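Local atomic coordinates of hypothetical protein PurS (Thermus thermophilus, PDB entry 2DGB), a protein that is a small PurS-family protein, built from an antiparallel sheet with two helices and assembled as a pair of subunits. Residues A[3-9]-A[77-83]; A[18-24]-A[37-41]. All coordinates share one frame; numbering follows the deposited sequence.

Contact 1 of 2, residues A[3-9]-A[77-83]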
loop_
_atom_site.group_PDB
_atom_site.type_symbol
_atom_site.label_atom_id
_atom_site.label_comp_id
_atom_site.label_asym_id
_atom_site.label_seq_id
_atom_site.Cartn_x
_atom_site.Cartn_y
_atom_site.Cartn_z
ATOM N N ARG A 3 -0.751 -19.436 -10.905
ATOM C CA ARG A 3 -0.995 -18.559 -9.762
ATOM C C ARG A 3 -0.251 -17.228 -9.879
ATOM O O ARG A 3 0.857 -17.175 -10.415
ATOM C CB ARG A 3 -0.583 -19.251 -8.460
ATOM C CG ARG A 3 -1.480 -20.392 -8.017
ATOM C CD ARG A 3 -1.183 -20.711 -6.559
ATOM N NE ARG A 3 0.254 -20.734 -6.357
ATOM C CZ ARG A 3 0.871 -20.399 -5.233
ATOM N NH1 ARG A 3 0.179 -20.011 -4.172
ATOM N NH2 ARG A 3 2.193 -20.427 -5.190
ATOM N N TYR A 4 -0.858 -16.165 -9.351
ATOM C CA TYR A 4 -0.273 -14.824 -9.405
ATOM C C TYR A 4 -0.462 -14.055 -8.098
ATOM O O TYR A 4 -1.344 -14.364 -7.301
ATOM C CB TYR A 4 -0.932 -14.011 -10.527
ATOM C CG TYR A 4 -0.873 -14.665 -11.890
ATOM C CD1 TYR A 4 0.145 -14.359 -12.788
ATOM C CD2 TYR A 4 -1.815 -15.625 -12.262
ATOM C CE1 TYR A 4 0.230 -14.996 -14.028
ATOM C CE2 TYR A 4 -1.738 -16.269 -13.491
ATOM C CZ TYR A 4 -0.713 -15.952 -14.368
ATOM O OH TYR A 4 -0.619 -16.612 -15.572
ATOM N N GLN A 5 0.371 -13.050 -7.883
ATOM C CA GLN A 5 0.231 -12.221 -6.703
ATOM C C GLN A 5 0.195 -10.785 -7.189
ATOM O O GLN A 5 1.102 -10.323 -7.879
ATOM C CB GLN A 5 1.390 -12.399 -5.720
ATOM C CG GLN A 5 1.184 -11.578 -4.444
ATOM C CD GLN A 5 2.395 -11.572 -3.536
ATOM O OE1 GLN A 5 2.929 -12.621 -3.187
ATOM N NE2 GLN A 5 2.832 -10.382 -3.142
ATOM N N ALA A 6 -0.877 -10.090 -6.839
ATOM C CA ALA A 6 -1.050 -8.705 -7.239
ATOM C C ALA A 6 -0.898 -7.804 -6.027
ATOM O O ALA A 6 -1.392 -8.122 -4.942
ATOM C CB ALA A 6 -2.429 -8.515 -7.862
ATOM N N THR A 7 -0.183 -6.701 -6.209
ATOM C CA THR A 7 0.002 -5.722 -5.146
ATOM C C THR A 7 -0.897 -4.545 -5.518
ATOM O O THR A 7 -0.564 -3.744 -6.399
ATOM C CB THR A 7 1.458 -5.237 -5.054
ATOM O OG1 THR A 7 2.315 -6.349 -4.776
ATOM C CG2 THR A 7 1.602 -4.214 -3.923
ATOM N N LEU A 8 -2.045 -4.463 -4.856
ATOM C CA LEU A 8 -3.017 -3.408 -5.114
ATOM C C LEU A 8 -3.040 -2.335 -4.043
ATOM O O LEU A 8 -3.196 -2.627 -2.856
ATOM C CB LEU A 8 -4.424 -3.997 -5.230
ATOM C CG LEU A 8 -4.880 -4.618 -6.551
ATOM C CD1 LEU A 8 -6.018 -5.588 -6.286
ATOM C CD2 LEU A 8 -5.318 -3.524 -7.516
ATOM N N LEU A 9 -2.899 -1.089 -4.471
ATOM C CA LEU A 9 -2.948 0.029 -3.546
ATOM C C LEU A 9 -4.340 0.645 -3.677
ATOM O O LEU A 9 -4.830 0.848 -4.787
ATOM C CB LEU A 9 -1.892 1.073 -3.910
ATOM C CG LEU A 9 -0.435 0.613 -3.938
ATOM C CD1 LEU A 9 0.451 1.803 -4.265
ATOM C CD2 LEU A 9 -0.048 0.012 -2.588
ATOM N N LEU A 77 -2.655 -0.883 -9.577
ATOM C CA LEU A 77 -1.978 -2.174 -9.562
ATOM C C LEU A 77 -0.490 -1.845 -9.530
ATOM O O LEU A 77 0.115 -1.567 -10.566
ATOM C CB LEU A 77 -2.327 -2.980 -10.819
ATOM C CG LEU A 77 -1.742 -4.396 -10.913
ATOM C CD1 LEU A 77 -2.027 -5.177 -9.627
ATOM C CD2 LEU A 77 -2.334 -5.106 -12.122
ATOM N N GLU A 78 0.082 -1.858 -8.331
ATOM C CA GLU A 78 1.487 -1.528 -8.133
ATOM C C GLU A 78 2.458 -2.569 -8.693
ATOM O O GLU A 78 3.543 -2.222 -9.161
ATOM C CB GLU A 78 1.748 -1.319 -6.643
ATOM C CG GLU A 78 3.152 -0.864 -6.293
ATOM C CD GLU A 78 3.495 0.493 -6.881
ATOM O OE1 GLU A 78 2.564 1.302 -7.095
ATOM O OE2 GLU A 78 4.696 0.756 -7.112
ATOM N N ALA A 79 2.072 -3.841 -8.633
ATOM C CA ALA A 79 2.913 -4.920 -9.144
ATOM C C ALA A 79 2.080 -6.174 -9.389
ATOM O O ALA A 79 0.972 -6.303 -8.871
ATOM C CB ALA A 79 4.036 -5.227 -8.158
ATOM N N LEU A 80 2.625 -7.090 -10.183
ATOM C CA LEU A 80 1.951 -8.342 -10.501
ATOM C C LEU A 80 3.007 -9.360 -10.928
ATOM O O LEU A 80 3.788 -9.116 -11.849
ATOM C CB LEU A 80 0.947 -8.139 -11.638
ATOM C CG LEU A 80 0.177 -9.384 -12.094
ATOM C CD1 LEU A 80 -0.806 -9.803 -11.014
ATOM C CD2 LEU A 80 -0.554 -9.093 -13.390
ATOM N N LYS A 81 3.039 -10.497 -10.246
ATOM C CA LYS A 81 4.014 -11.520 -10.578
ATOM C C LYS A 81 3.418 -12.908 -10.535
ATOM O O LYS A 81 2.496 -13.181 -9.767
ATOM C CB LYS A 81 5.205 -11.452 -9.620
ATOM C CG LYS A 81 4.822 -11.471 -8.160
ATOM C CD LYS A 81 6.051 -11.455 -7.260
ATOM C CE LYS A 81 6.847 -12.748 -7.391
ATOM N NZ LYS A 81 8.001 -12.809 -6.444
ATOM N N GLU A 82 3.950 -13.782 -11.377
ATOM C CA GLU A 82 3.493 -15.153 -11.425
ATOM C C GLU A 82 4.202 -15.883 -10.293
ATOM O O GLU A 82 5.357 -15.589 -9.982
ATOM C CB GLU A 82 3.861 -15.794 -12.761
ATOM C CG GLU A 82 3.197 -17.138 -12.978
ATOM C CD GLU A 82 3.671 -17.817 -14.239
ATOM O OE1 GLU A 82 3.802 -17.128 -15.273
ATOM O OE2 GLU A 82 3.902 -19.041 -14.196
ATOM N N LEU A 83 3.507 -16.827 -9.673
ATOM C CA LEU A 83 4.075 -17.584 -8.572
ATOM C C LEU A 83 4.265 -19.032 -9.004
ATOM O O LEU A 83 3.693 -19.470 -10.003
ATOM C CB LEU A 83 3.146 -17.514 -7.359
ATOM C CG LEU A 83 2.792 -16.104 -6.877
ATOM C CD1 LEU A 83 1.753 -16.180 -5.767
ATOM C CD2 LEU A 83 4.046 -15.398 -6.391
HETATM O O HOH W 1 1.250 -21.263 -10.579
HETATM O O HOH W 2 1.623 -16.129 -16.853
#
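Glu78 and Ala79 both face Thr7, a classic beta bulge that shifts the pairing of the strands by one residue. Thr7 O takes a bond from Glu78 N at 2.8 Å, bent to 133° at the hydrogen, and a weak one from Ala79 N. Thr7 N gives a straight bond to Ala79 O. Beyond it, Gln5 N reaches Lys81 O at 2.8 Å. Strand 3-9 belongs to the central one of three strands that this chain contributes to an antiparallel sheet; its other edge bonds to strand 37-49. On the face of Ala6, Leu77 and Leu80 hold CG anti to the backbone N (chi1 near 180°), and each brings CD1 to 3.8 Å from Ala6 CB. Both leucines also touch helix 53-67. The Tyr4 ring crosses the Glu82 chain at a slant, its plane 59° from the carboxylate, with CE1 3.8 Å from Glu82 CG. Water 2, in the ring plane, joins Tyr4 OH to Glu82 OE1. On the other face, Leu83 CD1 sits over one face of the Arg3 guanidinium and 3.8 Å from Gln5 CB. Arg3 NH1 makes a salt bridge with Glu36 of the second subunit. Thr7 OG1 and Gln5 NE2 both bond to Glu45 OE1.

Contact 2 of 2, residues A[18-24]-A[37-41]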
loop_
_atom_site.group_PDB
_atom_site.type_symbol
_atom_site.label_atom_id
_atom_site.label_comp_id
_atom_site.label_asym_id
_atom_site.label_seq_id
_atom_site.Cartn_x
_atom_site.Cartn_y
_atom_site.Cartn_z
ATOM N N ASP A 18 -8.222 13.160 4.926
ATOM C CA ASP A 18 -7.510 12.000 5.466
ATOM C C ASP A 18 -7.021 12.307 6.885
ATOM O O ASP A 18 -5.858 12.668 7.085
ATOM C CB ASP A 18 -6.309 11.659 4.574
ATOM C CG ASP A 18 -5.585 10.394 5.016
ATOM O OD1 ASP A 18 -5.816 9.925 6.151
ATOM O OD2 ASP A 18 -4.767 9.873 4.228
ATOM N N PRO A 19 -7.898 12.147 7.891
ATOM C CA PRO A 19 -7.526 12.422 9.283
ATOM C C PRO A 19 -6.321 11.641 9.805
ATOM O O PRO A 19 -5.475 12.197 10.501
ATOM C CB PRO A 19 -8.812 12.109 10.057
ATOM C CG PRO A 19 -9.493 11.088 9.199
ATOM C CD PRO A 19 -9.275 11.628 7.809
ATOM N N GLN A 20 -6.241 10.359 9.480
ATOM C CA GLN A 20 -5.119 9.557 9.940
ATOM C C GLN A 20 -3.822 10.141 9.376
ATOM O O GLN A 20 -2.841 10.308 10.101
ATOM C CB GLN A 20 -5.297 8.096 9.503
ATOM C CG GLN A 20 -4.210 7.155 10.002
ATOM C CD GLN A 20 -3.995 7.244 11.508
ATOM O OE1 GLN A 20 -4.949 7.302 12.285
ATOM N NE2 GLN A 20 -2.733 7.238 11.925
ATOM N N GLY A 21 -3.830 10.466 8.086
ATOM C CA GLY A 21 -2.647 11.039 7.463
ATOM C C GLY A 21 -2.259 12.346 8.142
ATOM O O GLY A 21 -1.079 12.636 8.341
ATOM N N ARG A 22 -3.258 13.139 8.506
ATOM C CA ARG A 22 -2.996 14.408 9.167
ATOM C C ARG A 22 -2.391 14.166 10.543
ATOM O O ARG A 22 -1.481 14.884 10.959
ATOM C CB ARG A 22 -4.287 15.222 9.261
ATOM C CG ARG A 22 -4.698 15.812 7.915
ATOM C CD ARG A 22 -6.172 16.171 7.855
ATOM N NE ARG A 22 -6.516 16.828 6.594
ATOM C CZ ARG A 22 -6.504 18.144 6.400
ATOM N NH1 ARG A 22 -6.827 18.641 5.211
ATOM N NH2 ARG A 22 -6.191 18.967 7.396
ATOM N N ALA A 23 -2.886 13.148 11.243
ATOM C CA ALA A 23 -2.364 12.818 12.567
ATOM C C ALA A 23 -0.895 12.391 12.461
ATOM O O ALA A 23 -0.075 12.748 13.311
ATOM C CB ALA A 23 -3.194 11.694 13.201
ATOM N N VAL A 24 -0.564 11.637 11.413
ATOM C CA VAL A 24 0.812 11.175 11.220
ATOM C C VAL A 24 1.764 12.342 10.929
ATOM O O VAL A 24 2.884 12.383 11.442
ATOM C CB VAL A 24 0.906 10.139 10.066
ATOM C CG1 VAL A 24 2.357 9.776 9.802
ATOM C CG2 VAL A 24 0.117 8.872 10.428
ATOM N N GLU A 37 3.310 16.239 3.514
ATOM C CA GLU A 37 1.998 15.611 3.498
ATOM C C GLU A 37 2.102 14.098 3.625
ATOM O O GLU A 37 3.049 13.486 3.122
ATOM C CB GLU A 37 1.287 15.941 2.187
ATOM C CG GLU A 37 -0.043 15.237 2.003
ATOM C CD GLU A 37 -0.587 15.381 0.594
ATOM O OE1 GLU A 37 -0.086 14.692 -0.320
ATOM O OE2 GLU A 37 -1.509 16.191 0.397
ATOM N N VAL A 38 1.112 13.508 4.292
ATOM C CA VAL A 38 1.033 12.067 4.481
ATOM C C VAL A 38 -0.374 11.608 4.086
ATOM O O VAL A 38 -1.359 12.152 4.573
ATOM C CB VAL A 38 1.270 11.677 5.958
ATOM C CG1 VAL A 38 1.178 10.164 6.119
ATOM C CG2 VAL A 38 2.632 12.184 6.424
ATOM N N ARG A 39 -0.471 10.635 3.185
ATOM C CA ARG A 39 -1.771 10.098 2.784
ATOM C C ARG A 39 -1.696 8.627 3.152
ATOM O O ARG A 39 -0.779 7.924 2.719
ATOM C CB ARG A 39 -2.009 10.252 1.278
ATOM C CG ARG A 39 -2.132 11.687 0.802
ATOM C CD ARG A 39 -3.363 12.378 1.386
ATOM N NE ARG A 39 -4.608 11.955 0.742
ATOM C CZ ARG A 39 -5.789 12.535 0.950
ATOM N NH1 ARG A 39 -5.886 13.559 1.791
ATOM N NH2 ARG A 39 -6.873 12.112 0.305
ATOM N N VAL A 40 -2.639 8.169 3.968
ATOM C CA VAL A 40 -2.647 6.784 4.420
ATOM C C VAL A 40 -3.675 5.961 3.673
ATOM O O VAL A 40 -4.860 6.308 3.625
ATOM C CB VAL A 40 -2.934 6.693 5.942
ATOM C CG1 VAL A 40 -2.984 5.237 6.381
ATOM C CG2 VAL A 40 -1.852 7.431 6.717
ATOM N N GLY A 41 -3.203 4.873 3.076
ATOM C CA GLY A 41 -4.081 4.000 2.333
ATOM C C GLY A 41 -3.863 2.567 2.765
ATOM O O GLY A 41 -3.220 2.296 3.783
HETATM O O HOH W 3 -6.470 7.219 5.860
#
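Asp18 OD1 is gripped twice: by Gly21 N at 2.8 Å, and by water 3, which also donates to Val40 O across the contact. Asp18 is the N-cap of helix 19-30, and the bond from Gly21 N is its capping bond, met from above the carboxylate plane. Val40 N donates to the other oxygen, Asp18 OD2, at 2.7 Å. That bond is fairly straight, 160° at the hydrogen, and uses the syn lone pair of the oxygen. CG of Asp18 stands anti to the backbone N (chi1 -175°), which sets OD2 beside Val40 N and leaves OD1 within bonding distance of Gly21 N. The same carboxylate caps the helix and bonds to the strand.

Arg39 folds back over this site, bent at chi2 and chi3. Asp18 CB lies over one face of its guanidinium, toward the rim, 3.4 Å from Arg39 NH1. Asp18 OD2 is 4.1 Å from Arg39 NE but well out of the guanidinium plane, so opposite charges are near without a salt bridge. Arg39 NH2 instead bonds to Ile16 O.

Gly21 has no side chain, and its CA comes to 3.4 Å from Val38 O in a CA-H...O contact. Val40 CG2 packs 3.8 Å from Gly21 CA, and Gln20 CG lies near the same methyl. One turn on, Val24 CG1 meets Val38 CG1 at 3.9 Å, the two side chains crossing at about a right angle. Val38 also touches Leu28, further along helix 19-30, and Asp18 and Arg39 both touch Leu12 of strand 3-12. Strand 37-41 pairs antiparallel with a strand of the second subunit, so the sheet continues across the interface.

Overall arrangement
Strand 3-12 starts at the N terminus and supplies the first half of contact 1. The chain then enters helix 19-30, turns, and returns as strand 37-49. Contact 2 closes this short loop by joining the start of the helix to the start of the strand. Helix 53-67 follows, and strand 73-83 comes back beside strand 3-12, so contact 1 closes a long loop that encloses contact 2. The two lie on opposite sides of the chain's centre, with their own centres about 25 Å apart, and do not touch. Strands 3-12 and 37-49 are sheet neighbours and connect them. Both contacts reach the second subunit.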